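Local coordinates for UTP--glucose-1-phosphate uridylyltransferase (Acinetobacter baumannii, PDB 6IKX), which catalyses the formation of UDP-glucose and diphosphate from UTP and alpha-D-glucose 1-phosphate, at residues A[5-10]-A[51-56]; A[14-19]-A[259-264]; A[126-131]-A[207-212]; A[160-165]-A[201-206]. The protein carries 1 engineered substitution. All coordinates share one frame; numbering follows the deposited sequence.

Interaction 1: A[5-10]-A[51-56]; sequences AVLPVA and IILVTH. With SO4 (sulfate ion), chain G.
Leu7 and Val54 each give and take a backbone hydrogen bond in a four-bond parallel ladder. It begins with Ile52 N to Ala5 O, 2.8 Å. Leu7 N then gives to Ile52 O, also at 2.8 Å. Leu7 O accepts from Val54 N at 3.0 Å. Val9 N closes the ladder on Val54 O. Past Val9 the regular ladder ends, and Ala10 N makes a weak bond to sulfate atom O2 at 3.4 Å. The strands are the two neighbours of a beta-alpha-beta crossover, joined through helix 35-44, in the Rossmann-like core of this GT-A nucleotidyltransferase. Pro8 and Ala10 belong to the nucleotide site, and the sulfate sits beside them.

Side chains pack on both faces of the sheet. On one, Val6 CG1 meets Val54 CG2 at 3.6 Å. Val6 CG1 stands anti to its backbone N (chi1 171°), which turns it along the sheet to Val54. On the other face Leu7 CB touches Leu53 CD2 at 4.0 Å, and Leu7 goes on to pack against Ile36, Val39 and Val40 of helix 35-44. Nearer the site, Val9 CG2 touches both Leu53 CB and Thr55 OG1. That buried hydroxyl has no polar partner in the model. Ala10 CB rests on the Thr55 carbonyl carbon at 3.6 Å. The His56 methylene comes up to Ala10 O, while its ring is bound through ND1 to Ser58 OG.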
loop_
_atom_site.group_PDB
_atom_site.type_symbol
_atom_site.label_atom_id
_atom_site.label_comp_id
_atom_site.label_asym_id
_atom_site.label_seq_id
_atom_site.Cartn_x
_atom_site.Cartn_y
_atom_site.Cartn_z
ATOM N N ALA A 5 1.124 1.379 26.214
ATOM C CA ALA A 5 1.798 2.601 25.730
ATOM C C ALA A 5 1.145 3.017 24.418
ATOM O O ALA A 5 0.998 2.165 23.546
ATOM C CB ALA A 5 3.285 2.386 25.575
ATOM N N VAL A 6 0.815 4.295 24.306
ATOM C CA VAL A 6 0.298 4.938 23.069
ATOM C C VAL A 6 1.479 5.578 22.326
ATOM O O VAL A 6 2.189 6.357 22.974
ATOM C CB VAL A 6 -0.797 5.948 23.434
ATOM C CG1 VAL A 6 -1.200 6.787 22.221
ATOM C CG2 VAL A 6 -1.986 5.211 24.045
ATOM N N LEU A 7 1.784 5.125 21.102
ATOM C CA LEU A 7 2.832 5.774 20.260
ATOM C C LEU A 7 2.092 6.551 19.196
ATOM O O LEU A 7 1.483 5.944 18.319
ATOM C CB LEU A 7 3.764 4.788 19.564
ATOM C CG LEU A 7 4.470 3.729 20.390
ATOM C CD1 LEU A 7 5.890 3.512 19.886
ATOM C CD2 LEU A 7 4.425 4.023 21.883
ATOM N N PRO A 8 2.001 7.884 19.286
ATOM C CA PRO A 8 1.201 8.651 18.332
ATOM C C PRO A 8 2.083 8.861 17.097
ATOM O O PRO A 8 3.019 9.558 17.248
ATOM C CB PRO A 8 0.885 9.969 19.061
ATOM C CG PRO A 8 1.410 9.748 20.460
ATOM C CD PRO A 8 2.559 8.759 20.314
ATOM N N VAL A 9 1.793 8.183 15.985
ATOM C CA VAL A 9 2.682 8.105 14.775
ATOM C C VAL A 9 1.883 8.478 13.503
ATOM O O VAL A 9 2.196 7.956 12.437
ATOM C CB VAL A 9 3.301 6.689 14.666
ATOM C CG1 VAL A 9 4.191 6.343 15.852
ATOM C CG2 VAL A 9 2.235 5.629 14.502
ATOM N N ALA A 10 0.891 9.365 13.589
ATOM C CA ALA A 10 0.033 9.769 12.445
ATOM C C ALA A 10 0.502 11.072 11.776
ATOM O O ALA A 10 -0.152 11.444 10.798
ATOM C CB ALA A 10 -1.412 9.864 12.860
ATOM N N ILE A 51 1.610 -2.308 22.591
ATOM C CA ILE A 51 2.045 -1.124 21.796
ATOM C C ILE A 51 0.819 -0.638 21.029
ATOM O O ILE A 51 0.287 -1.390 20.212
ATOM C CB ILE A 51 3.247 -1.474 20.900
ATOM C CG1 ILE A 51 4.490 -1.774 21.747
ATOM C CG2 ILE A 51 3.538 -0.365 19.888
ATOM C CD1 ILE A 51 4.880 -0.639 22.673
ATOM N N ILE A 52 0.314 0.544 21.358
ATOM C CA ILE A 52 -0.906 1.109 20.712
ATOM C C ILE A 52 -0.452 2.208 19.756
ATOM O O ILE A 52 -0.189 3.322 20.249
ATOM C CB ILE A 52 -1.903 1.623 21.763
ATOM C CG1 ILE A 52 -2.138 0.568 22.848
ATOM C CG2 ILE A 52 -3.209 2.066 21.097
ATOM C CD1 ILE A 52 -3.006 1.027 23.999
ATOM N N LEU A 53 -0.291 1.880 18.468
ATOM C CA LEU A 53 0.125 2.852 17.409
ATOM C C LEU A 53 -1.108 3.692 17.018
ATOM O O LEU A 53 -2.080 3.092 16.548
ATOM C CB LEU A 53 0.623 2.083 16.171
ATOM C CG LEU A 53 1.813 1.156 16.354
ATOM C CD1 LEU A 53 2.150 0.454 15.064
ATOM C CD2 LEU A 53 3.023 1.893 16.853
ATOM N N VAL A 54 -1.110 5.009 17.211
ATOM C CA VAL A 54 -2.179 5.880 16.645
ATOM C C VAL A 54 -1.671 6.312 15.279
ATOM O O VAL A 54 -0.660 7.055 15.227
ATOM C CB VAL A 54 -2.509 7.082 17.552
ATOM C CG1 VAL A 54 -3.696 7.864 17.043
ATOM C CG2 VAL A 54 -2.801 6.630 18.961
ATOM N N THR A 55 -2.303 5.847 14.207
ATOM C CA THR A 55 -1.623 5.910 12.889
ATOM C C THR A 55 -2.460 6.609 11.802
ATOM O O THR A 55 -3.598 7.038 12.003
ATOM C CB THR A 55 -1.093 4.508 12.522
ATOM O OG1 THR A 55 -0.031 4.695 11.582
ATOM C CG2 THR A 55 -2.143 3.555 11.998
ATOM N N HIS A 56 -1.814 6.789 10.676
ATOM C CA HIS A 56 -2.347 7.399 9.443
ATOM C C HIS A 56 -2.366 6.310 8.379
ATOM O O HIS A 56 -1.427 5.439 8.396
ATOM C CB HIS A 56 -1.463 8.599 9.088
ATOM C CG HIS A 56 -1.948 9.424 7.956
ATOM N ND1 HIS A 56 -1.351 9.378 6.713
ATOM C CD2 HIS A 56 -2.949 10.315 7.873
ATOM C CE1 HIS A 56 -1.970 10.213 5.904
ATOM N NE2 HIS A 56 -2.955 10.801 6.597
HETATM S S SO4 G . 0.600 12.782 15.684
HETATM O O1 SO4 G . 1.799 12.513 14.918
HETATM O O2 SO4 G . -0.041 11.524 16.002
HETATM O O3 SO4 G . -0.308 13.597 14.918
HETATM O O4 SO4 G . 0.940 13.493 16.893
#

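Interaction 2: A[14-19]-A[259-264]; sequences TRFLPA and GSKLGY. With SO4 (sulfate ion), chain F.
Phe16 of the loop after strand 4-8 packs, largely through apolar contacts, against Lys261 and Tyr264 in the first turn of helix 261-273. Lys261 CA lies over one face of the Phe16 ring. The Lys261 side chain then runs past, with CG 3.4 Å from Phe16 CD1. Lys261 CG is anti to the carbonyl carbon (chi1 -67°) and the chain is extended from there, which carries NZ to the Pro18 ring, 3.2 Å from Pro18 CD. The Phe16 and Tyr264 rings meet obliquely, planes at 58° and centroids 4.5 Å apart. Their closest carbons are too near in the model, so the finer detail is doubtful.

The loop carries the Gly-X-Gly-Thr-Arg signature of sugar nucleotidyltransferases, and Thr14 and Arg15 are UTP-binding residues. A sulfate lies here, consistent with a phosphate position. Thr14 OG1 binds its O4 at 3.0 Å, Gly13 N binds it too, and Thr14 N and Arg15 N add weak bonds.

The Arg15 guanidinium has Gly259 O over one face, but Arg15 and Gly259 come too close in the model and this placement is doubtful. Tyr264 OH is bound to Thr29 O. Val31 of the second subunit packs on both Phe16 and Tyr264.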
loop_
_atom_site.group_PDB
_atom_site.type_symbol
_atom_site.label_atom_id
_atom_site.label_comp_id
_atom_site.label_asym_id
_atom_site.label_seq_id
_atom_site.Cartn_x
_atom_site.Cartn_y
_atom_site.Cartn_z
ATOM N N THR A 14 6.541 16.590 8.175
ATOM C CA THR A 14 6.880 17.828 7.462
ATOM C C THR A 14 8.285 18.228 7.774
ATOM O O THR A 14 8.991 18.732 6.944
ATOM C CB THR A 14 5.887 18.970 7.650
ATOM O OG1 THR A 14 5.631 19.173 9.028
ATOM C CG2 THR A 14 4.615 18.640 6.951
ATOM N N ARG A 15 8.677 17.995 9.005
ATOM C CA ARG A 15 10.065 18.089 9.384
ATOM C C ARG A 15 10.700 16.763 8.820
ATOM O O ARG A 15 10.017 15.724 8.729
ATOM C CB ARG A 15 10.194 18.225 10.899
ATOM C CG ARG A 15 8.893 18.603 11.619
ATOM C CD ARG A 15 9.112 19.165 13.012
ATOM N NE ARG A 15 9.078 18.142 14.054
ATOM C CZ ARG A 15 10.032 17.975 14.959
ATOM N NH1 ARG A 15 9.941 17.024 15.869
ATOM N NH2 ARG A 15 11.085 18.764 14.949
ATOM N N PHE A 16 11.979 16.809 8.434
ATOM C CA PHE A 16 12.740 15.697 7.791
ATOM C C PHE A 16 12.015 15.383 6.500
ATOM O O PHE A 16 11.743 14.258 6.211
ATOM C CB PHE A 16 12.894 14.445 8.691
ATOM C CG PHE A 16 14.179 13.730 8.553
ATOM C CD1 PHE A 16 15.064 14.042 7.568
ATOM C CD2 PHE A 16 14.486 12.728 9.430
ATOM C CE1 PHE A 16 16.245 13.371 7.462
ATOM C CE2 PHE A 16 15.660 12.050 9.327
ATOM C CZ PHE A 16 16.543 12.375 8.341
ATOM N N LEU A 17 11.795 16.399 5.684
ATOM C CA LEU A 17 10.929 16.223 4.539
ATOM C C LEU A 17 11.192 15.464 3.296
ATOM O O LEU A 17 10.258 14.809 2.853
ATOM C CB LEU A 17 10.160 17.455 4.173
ATOM C CG LEU A 17 8.853 17.008 3.546
ATOM C CD1 LEU A 17 8.222 15.851 4.271
ATOM C CD2 LEU A 17 7.886 18.147 3.552
ATOM N N PRO A 18 12.353 15.554 2.676
ATOM C CA PRO A 18 12.538 14.736 1.477
ATOM C C PRO A 18 12.438 13.253 1.924
ATOM O O PRO A 18 11.674 12.514 1.370
ATOM C CB PRO A 18 13.893 15.157 0.927
ATOM C CG PRO A 18 14.440 16.125 1.869
ATOM C CD PRO A 18 13.461 16.465 2.937
ATOM N N ALA A 19 13.108 12.897 3.008
ATOM C CA ALA A 19 13.197 11.502 3.531
ATOM C C ALA A 19 11.822 10.918 3.867
ATOM O O ALA A 19 11.652 9.747 3.593
ATOM C CB ALA A 19 14.084 11.414 4.743
ATOM N N GLY A 259 12.941 13.900 14.337
ATOM C CA GLY A 259 12.058 14.836 13.618
ATOM C C GLY A 259 12.830 15.985 12.984
ATOM O O GLY A 259 12.259 16.623 12.082
ATOM N N SER A 260 14.064 16.259 13.438
ATOM C CA SER A 260 14.922 17.382 12.961
ATOM C C SER A 260 16.272 16.863 12.410
ATOM O O SER A 260 17.119 16.396 13.227
ATOM C CB SER A 260 15.131 18.376 14.059
ATOM O OG SER A 260 16.444 18.252 14.582
ATOM N N LYS A 261 16.481 17.002 11.088
ATOM C CA LYS A 261 17.645 16.507 10.285
ATOM C C LYS A 261 18.987 16.527 11.059
ATOM O O LYS A 261 19.768 15.560 10.914
ATOM C CB LYS A 261 17.734 17.297 8.970
ATOM C CG LYS A 261 16.577 17.057 7.999
ATOM C CD LYS A 261 16.622 17.877 6.717
ATOM C CE LYS A 261 15.402 17.653 5.833
ATOM N NZ LYS A 261 15.515 18.327 4.510
ATOM N N LEU A 262 19.301 17.538 11.868
ATOM C CA LEU A 262 20.619 17.547 12.586
ATOM C C LEU A 262 20.647 16.608 13.822
ATOM O O LEU A 262 21.710 16.019 14.124
ATOM C CB LEU A 262 20.950 18.988 12.974
ATOM C CG LEU A 262 22.435 19.276 13.153
ATOM C CD1 LEU A 262 23.206 19.076 11.840
ATOM C CD2 LEU A 262 22.635 20.687 13.689
ATOM N N GLY A 263 19.537 16.479 14.543
ATOM C CA GLY A 263 19.400 15.546 15.667
ATOM C C GLY A 263 19.244 14.123 15.172
ATOM O O GLY A 263 19.585 13.232 15.926
ATOM N N TYR A 264 18.724 13.919 13.960
ATOM C CA TYR A 264 18.821 12.628 13.230
ATOM C C TYR A 264 20.297 12.254 13.012
ATOM O O TYR A 264 20.741 11.209 13.551
ATOM C CB TYR A 264 18.025 12.678 11.928
ATOM C CG TYR A 264 18.270 11.510 11.007
ATOM C CD1 TYR A 264 17.765 10.250 11.300
ATOM C CD2 TYR A 264 19.049 11.666 9.859
ATOM C CE1 TYR A 264 18.034 9.167 10.476
ATOM C CE2 TYR A 264 19.266 10.607 8.998
ATOM C CZ TYR A 264 18.783 9.357 9.326
ATOM O OH TYR A 264 19.035 8.332 8.487
HETATM S S SO4 F . 4.964 16.098 11.240
HETATM O O1 SO4 F . 4.618 16.253 12.644
HETATM O O2 SO4 F . 4.669 14.754 10.810
HETATM O O3 SO4 F . 6.383 16.372 11.042
HETATM O O4 SO4 F . 4.161 17.008 10.460
#

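Interaction 3: A[126-131]-A[207-212]; sequences AVLLPD and VGRYVL
Val127 and Tyr210 form the hydrogen-bonded pair of this antiparallel ladder. Val127 N gives to Tyr210 O at 2.9 Å, and Tyr210 N returns a bond to Val127 O at 3.1 Å. Two residues on, Leu129 N reaches Gly208 O at 2.9 Å and is nearly straight (171° at the hydrogen). Gly208 O also accepts Arg209 NH1. The same NH1 gives to Leu129 O at 2.7 Å. Both carbonyls lie close to the guanidinium plane, but NH1 stands above each carbonyl plane and misses the lone pairs. A bend at chi2 (-70°) folds the Arg209 chain back to them. NH2 is taken by Glu42 OE2, in a salt bridge, and by Val132 O. The buried guanidinium joins the corner at 208, the chain 129-132 and helix 35-44.

Leu128 CD1 covers one face of the guanidinium, 3.4 Å from Arg209 NE. Val127 CG2 touches Leu212 CD1 on the other side of the sheet. Gly208 turns the corner with positive phi (101°).

In the GT-A sheet, strand 125-128 lies between strands 4-8 and 209-212 and leads to Asp131 of the UTP and UDP-glucose site. Helix 35-44 packs on Leu128 and Arg209, and helix 142-153 on Arg209 and Val211.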
loop_
_atom_site.group_PDB
_atom_site.type_symbol
_atom_site.label_atom_id
_atom_site.label_comp_id
_atom_site.label_asym_id
_atom_site.label_seq_id
_atom_site.Cartn_x
_atom_site.Cartn_y
_atom_site.Cartn_z
ATOM N N ALA A 126 1.359 4.668 29.271
ATOM C CA ALA A 126 2.492 5.533 28.901
ATOM C C ALA A 126 2.202 6.143 27.513
ATOM O O ALA A 126 1.384 5.576 26.787
ATOM C CB ALA A 126 3.767 4.731 28.999
ATOM N N VAL A 127 2.797 7.299 27.198
ATOM C CA VAL A 127 2.822 7.904 25.832
ATOM C C VAL A 127 4.286 8.061 25.441
ATOM O O VAL A 127 5.062 8.564 26.271
ATOM C CB VAL A 127 2.089 9.254 25.774
ATOM C CG1 VAL A 127 2.224 9.902 24.409
ATOM C CG2 VAL A 127 0.622 9.139 26.191
ATOM N N LEU A 128 4.668 7.491 24.305
ATOM C CA LEU A 128 6.037 7.617 23.719
ATOM C C LEU A 128 5.855 8.421 22.433
ATOM O O LEU A 128 5.124 7.919 21.549
ATOM C CB LEU A 128 6.678 6.262 23.356
ATOM C CG LEU A 128 6.952 5.195 24.431
ATOM C CD1 LEU A 128 8.440 5.132 24.799
ATOM C CD2 LEU A 128 6.080 5.341 25.663
ATOM N N LEU A 129 6.408 9.622 22.358
ATOM C CA LEU A 129 6.543 10.348 21.065
ATOM C C LEU A 129 7.765 9.753 20.362
ATOM O O LEU A 129 8.894 9.894 20.806
ATOM C CB LEU A 129 6.704 11.852 21.285
ATOM C CG LEU A 129 5.545 12.602 21.949
ATOM C CD1 LEU A 129 5.470 14.019 21.409
ATOM C CD2 LEU A 129 4.202 11.928 21.758
ATOM N N PRO A 130 7.557 9.069 19.229
ATOM C CA PRO A 130 8.620 8.315 18.561
ATOM C C PRO A 130 9.622 9.104 17.694
ATOM O O PRO A 130 10.580 8.540 17.273
ATOM C CB PRO A 130 7.796 7.412 17.648
ATOM C CG PRO A 130 6.663 8.340 17.229
ATOM C CD PRO A 130 6.276 9.037 18.516
ATOM N N ASP A 131 9.423 10.398 17.488
ATOM C CA ASP A 131 10.442 11.259 16.831
ATOM C C ASP A 131 11.586 11.492 17.830
ATOM O O ASP A 131 12.658 11.881 17.393
ATOM C CB ASP A 131 9.792 12.510 16.224
ATOM C CG ASP A 131 8.611 13.064 17.014
ATOM O OD1 ASP A 131 7.725 12.252 17.452
ATOM O OD2 ASP A 131 8.573 14.303 17.195
ATOM N N VAL A 207 10.262 16.157 27.171
ATOM C CA VAL A 207 10.984 15.309 26.180
ATOM C C VAL A 207 9.989 14.563 25.271
ATOM O O VAL A 207 10.363 14.284 24.129
ATOM C CB VAL A 207 11.935 14.383 26.931
ATOM C CG1 VAL A 207 12.453 13.277 26.040
ATOM C CG2 VAL A 207 13.074 15.185 27.542
ATOM N N GLY A 208 8.762 14.275 25.716
ATOM C CA GLY A 208 7.822 13.427 24.955
ATOM C C GLY A 208 7.752 11.994 25.483
ATOM O O GLY A 208 7.591 11.032 24.652
ATOM N N ARG A 209 7.855 11.847 26.811
ATOM C CA ARG A 209 7.550 10.610 27.567
ATOM C C ARG A 209 6.600 10.967 28.716
ATOM O O ARG A 209 6.862 11.900 29.468
ATOM C CB ARG A 209 8.837 9.933 28.059
ATOM C CG ARG A 209 9.817 9.546 26.955
ATOM C CD ARG A 209 9.329 8.388 26.091
ATOM N NE ARG A 209 10.356 7.909 25.158
ATOM C CZ ARG A 209 10.475 8.261 23.869
ATOM N NH1 ARG A 209 9.653 9.126 23.302
ATOM N NH2 ARG A 209 11.425 7.731 23.142
ATOM N N TYR A 210 5.504 10.238 28.825
ATOM C CA TYR A 210 4.441 10.491 29.817
ATOM C C TYR A 210 3.973 9.146 30.382
ATOM O O TYR A 210 3.963 8.125 29.677
ATOM C CB TYR A 210 3.266 11.260 29.208
ATOM C CG TYR A 210 3.619 12.508 28.434
ATOM C CD1 TYR A 210 4.230 12.446 27.181
ATOM C CD2 TYR A 210 3.321 13.758 28.937
ATOM C CE1 TYR A 210 4.552 13.596 26.471
ATOM C CE2 TYR A 210 3.608 14.912 28.224
ATOM C CZ TYR A 210 4.218 14.832 26.986
ATOM O OH TYR A 210 4.479 15.972 26.302
ATOM N N VAL A 211 3.610 9.162 31.658
ATOM C CA VAL A 211 2.714 8.148 32.276
ATOM C C VAL A 211 1.552 8.934 32.856
ATOM O O VAL A 211 1.824 9.881 33.563
ATOM C CB VAL A 211 3.462 7.336 33.333
ATOM C CG1 VAL A 211 2.622 6.167 33.812
ATOM C CG2 VAL A 211 4.814 6.898 32.811
ATOM N N LEU A 212 0.332 8.591 32.464
ATOM C CA LEU A 212 -0.914 9.352 32.708
ATOM C C LEU A 212 -1.963 8.362 33.181
ATOM O O LEU A 212 -1.923 7.184 32.839
ATOM C CB LEU A 212 -1.415 10.008 31.417
ATOM C CG LEU A 212 -0.414 10.835 30.620
ATOM C CD1 LEU A 212 -0.991 11.162 29.253
ATOM C CD2 LEU A 212 -0.037 12.115 31.341
#

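Interaction 4: A[160-165]-A[201-206]; sequences VEAVPD and PSNLSV
The flat peptide carbonyl of Glu161 receives two donors from Ser205 at different angles. Ser205 OG lies in the carbonyl plane, on a lone pair, at 3.2 Å from Glu161 O. Ser205 N comes from above that plane, 47° out of it, at 3.0 Å. The Ser205 hydroxyl sits between its own backbone N and carbonyl carbon (chi1 81°), a position that lets both groups grip one oxygen. In the Asn203 carboxamide, ND2 is 4.0 Å from Ala162 CB. Asn203 CB lies 3.6 Å from Val163 O.

Val163 N bonds to Asn203 O at 3.0 Å. Glu161 N gives to Ser205 O, whose place is less sure. Before the strand, Ser202 OG accepts from Leu204 N in an ST turn.

On one face Val160 CG2 packs against Leu204 CB at 3.9 Å. On the other, Val163 CG1 leans on Ser205 OG at 3.6 Å. Glu161 OE2 is hydrogen-bonded to Thr255 OG1.

These are neighbouring antiparallel strands, 156-162 and 204-207, in the part of the GT-A sheet that reaches the sugar-nucleotide site. Val206, at the end of the contact, binds UDP-glucose, as do nearby Gly172 and Glu193.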
loop_
_atom_site.group_PDB
_atom_site.type_symbol
_atom_site.label_atom_id
_atom_site.label_comp_id
_atom_site.label_asym_id
_atom_site.label_seq_id
_atom_site.Cartn_x
_atom_site.Cartn_y
_atom_site.Cartn_z
ATOM N N VAL A 160 11.371 15.135 31.622
ATOM C CA VAL A 160 12.047 16.429 31.304
ATOM C C VAL A 160 13.562 16.223 31.305
ATOM O O VAL A 160 14.045 15.227 31.877
ATOM C CB VAL A 160 11.666 17.554 32.286
ATOM C CG1 VAL A 160 10.175 17.830 32.271
ATOM C CG2 VAL A 160 12.133 17.288 33.712
ATOM N N GLU A 161 14.297 17.148 30.701
ATOM C CA GLU A 161 15.780 17.076 30.665
ATOM C C GLU A 161 16.356 18.493 30.667
ATOM O O GLU A 161 15.842 19.343 29.910
ATOM C CB GLU A 161 16.183 16.203 29.484
ATOM C CG GLU A 161 16.955 16.903 28.413
ATOM C CD GLU A 161 17.337 15.961 27.298
ATOM O OE1 GLU A 161 18.314 15.178 27.459
ATOM O OE2 GLU A 161 16.619 15.986 26.296
ATOM N N ALA A 162 17.338 18.741 31.536
ATOM C CA ALA A 162 18.110 20.005 31.608
ATOM C C ALA A 162 18.645 20.343 30.206
ATOM O O ALA A 162 19.257 19.450 29.581
ATOM C CB ALA A 162 19.234 19.844 32.605
ATOM N N VAL A 163 18.389 21.559 29.721
ATOM C CA VAL A 163 18.959 22.136 28.459
ATOM C C VAL A 163 19.735 23.403 28.824
ATOM O O VAL A 163 19.495 23.990 29.881
ATOM C CB VAL A 163 17.849 22.455 27.440
ATOM C CG1 VAL A 163 17.094 21.203 27.023
ATOM C CG2 VAL A 163 16.883 23.517 27.960
ATOM N N PRO A 164 20.691 23.872 27.986
ATOM C CA PRO A 164 21.362 25.157 28.218
ATOM C C PRO A 164 20.415 26.364 28.363
ATOM O O PRO A 164 19.455 26.419 27.613
ATOM C CB PRO A 164 22.254 25.291 26.977
ATOM C CG PRO A 164 22.565 23.860 26.623
ATOM C CD PRO A 164 21.250 23.148 26.838
ATOM N N ASP A 165 20.706 27.267 29.321
ATOM C CA ASP A 165 19.890 28.462 29.695
ATOM C C ASP A 165 19.509 29.288 28.458
ATOM O O ASP A 165 18.341 29.738 28.339
ATOM C CB ASP A 165 20.659 29.370 30.654
ATOM C CG ASP A 165 20.764 28.816 32.065
ATOM O OD1 ASP A 165 19.721 28.441 32.648
ATOM O OD2 ASP A 165 21.886 28.760 32.566
ATOM N N PRO A 201 10.580 29.403 33.579
ATOM C CA PRO A 201 10.336 28.932 34.943
ATOM C C PRO A 201 11.384 27.955 35.479
ATOM O O PRO A 201 11.432 27.823 36.669
ATOM C CB PRO A 201 9.006 28.176 34.912
ATOM C CG PRO A 201 8.501 28.265 33.477
ATOM C CD PRO A 201 9.452 29.134 32.681
ATOM N N SER A 202 12.127 27.298 34.583
ATOM C CA SER A 202 13.244 26.360 34.866
ATOM C C SER A 202 14.064 26.155 33.583
ATOM O O SER A 202 13.727 26.777 32.555
ATOM C CB SER A 202 12.722 25.050 35.388
ATOM O OG SER A 202 12.223 24.237 34.337
ATOM N N ASN A 203 15.074 25.279 33.619
ATOM C CA ASN A 203 15.810 24.844 32.403
ATOM C C ASN A 203 15.414 23.400 32.040
ATOM O O ASN A 203 16.200 22.722 31.329
ATOM C CB ASN A 203 17.318 24.973 32.604
ATOM C CG ASN A 203 17.828 23.958 33.595
ATOM O OD1 ASN A 203 17.054 23.415 34.380
ATOM N ND2 ASN A 203 19.116 23.683 33.550
ATOM N N LEU A 204 14.235 22.955 32.491
ATOM C CA LEU A 204 13.747 21.549 32.382
ATOM C C LEU A 204 12.747 21.433 31.211
ATOM O O LEU A 204 11.601 21.953 31.337
ATOM C CB LEU A 204 13.133 21.101 33.723
ATOM C CG LEU A 204 14.092 20.979 34.925
ATOM C CD1 LEU A 204 13.424 20.265 36.091
ATOM C CD2 LEU A 204 15.394 20.256 34.582
ATOM N N SER A 205 13.157 20.751 30.122
ATOM C CA SER A 205 12.394 20.648 28.843
ATOM C C SER A 205 11.550 19.370 28.824
ATOM O O SER A 205 12.043 18.353 29.280
ATOM C CB SER A 205 13.306 20.714 27.649
ATOM O OG SER A 205 13.912 19.455 27.379
ATOM N N VAL A 206 10.316 19.456 28.327
ATOM C CA VAL A 206 9.424 18.295 28.069
ATOM C C VAL A 206 10.022 17.447 26.941
ATOM O O VAL A 206 10.248 17.984 25.847
ATOM C CB VAL A 206 8.024 18.780 27.687
ATOM C CG1 VAL A 206 7.122 17.597 27.345
ATOM C CG2 VAL A 206 7.456 19.666 28.780
#

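Overall arrangement
Interactions 1, 3 and 4 belong to one mixed sheet; interaction 2 joins a loop to a helix. Interactions 1 and 3 are buried and meet at strands 4-8 and 125-128, where Val6 bonds to Ala126 and Leu128. Interaction 1 is parallel and its hydrogen bonds across the strands are all backbone, whereas interaction 3 is antiparallel and adds a buried arginine. Interaction 4, only partly buried, is about 17 Å from interaction 3, centre to centre; Val207 packs on Glu161 between them. Interaction 2, mainly side-chain contact, is also buried, though Arg15 is exposed, and lies against the second subunit. A long, weak Arg15-Asp131 ion pair links it to interaction 3. Each contact holds a residue that binds UTP or UDP-glucose.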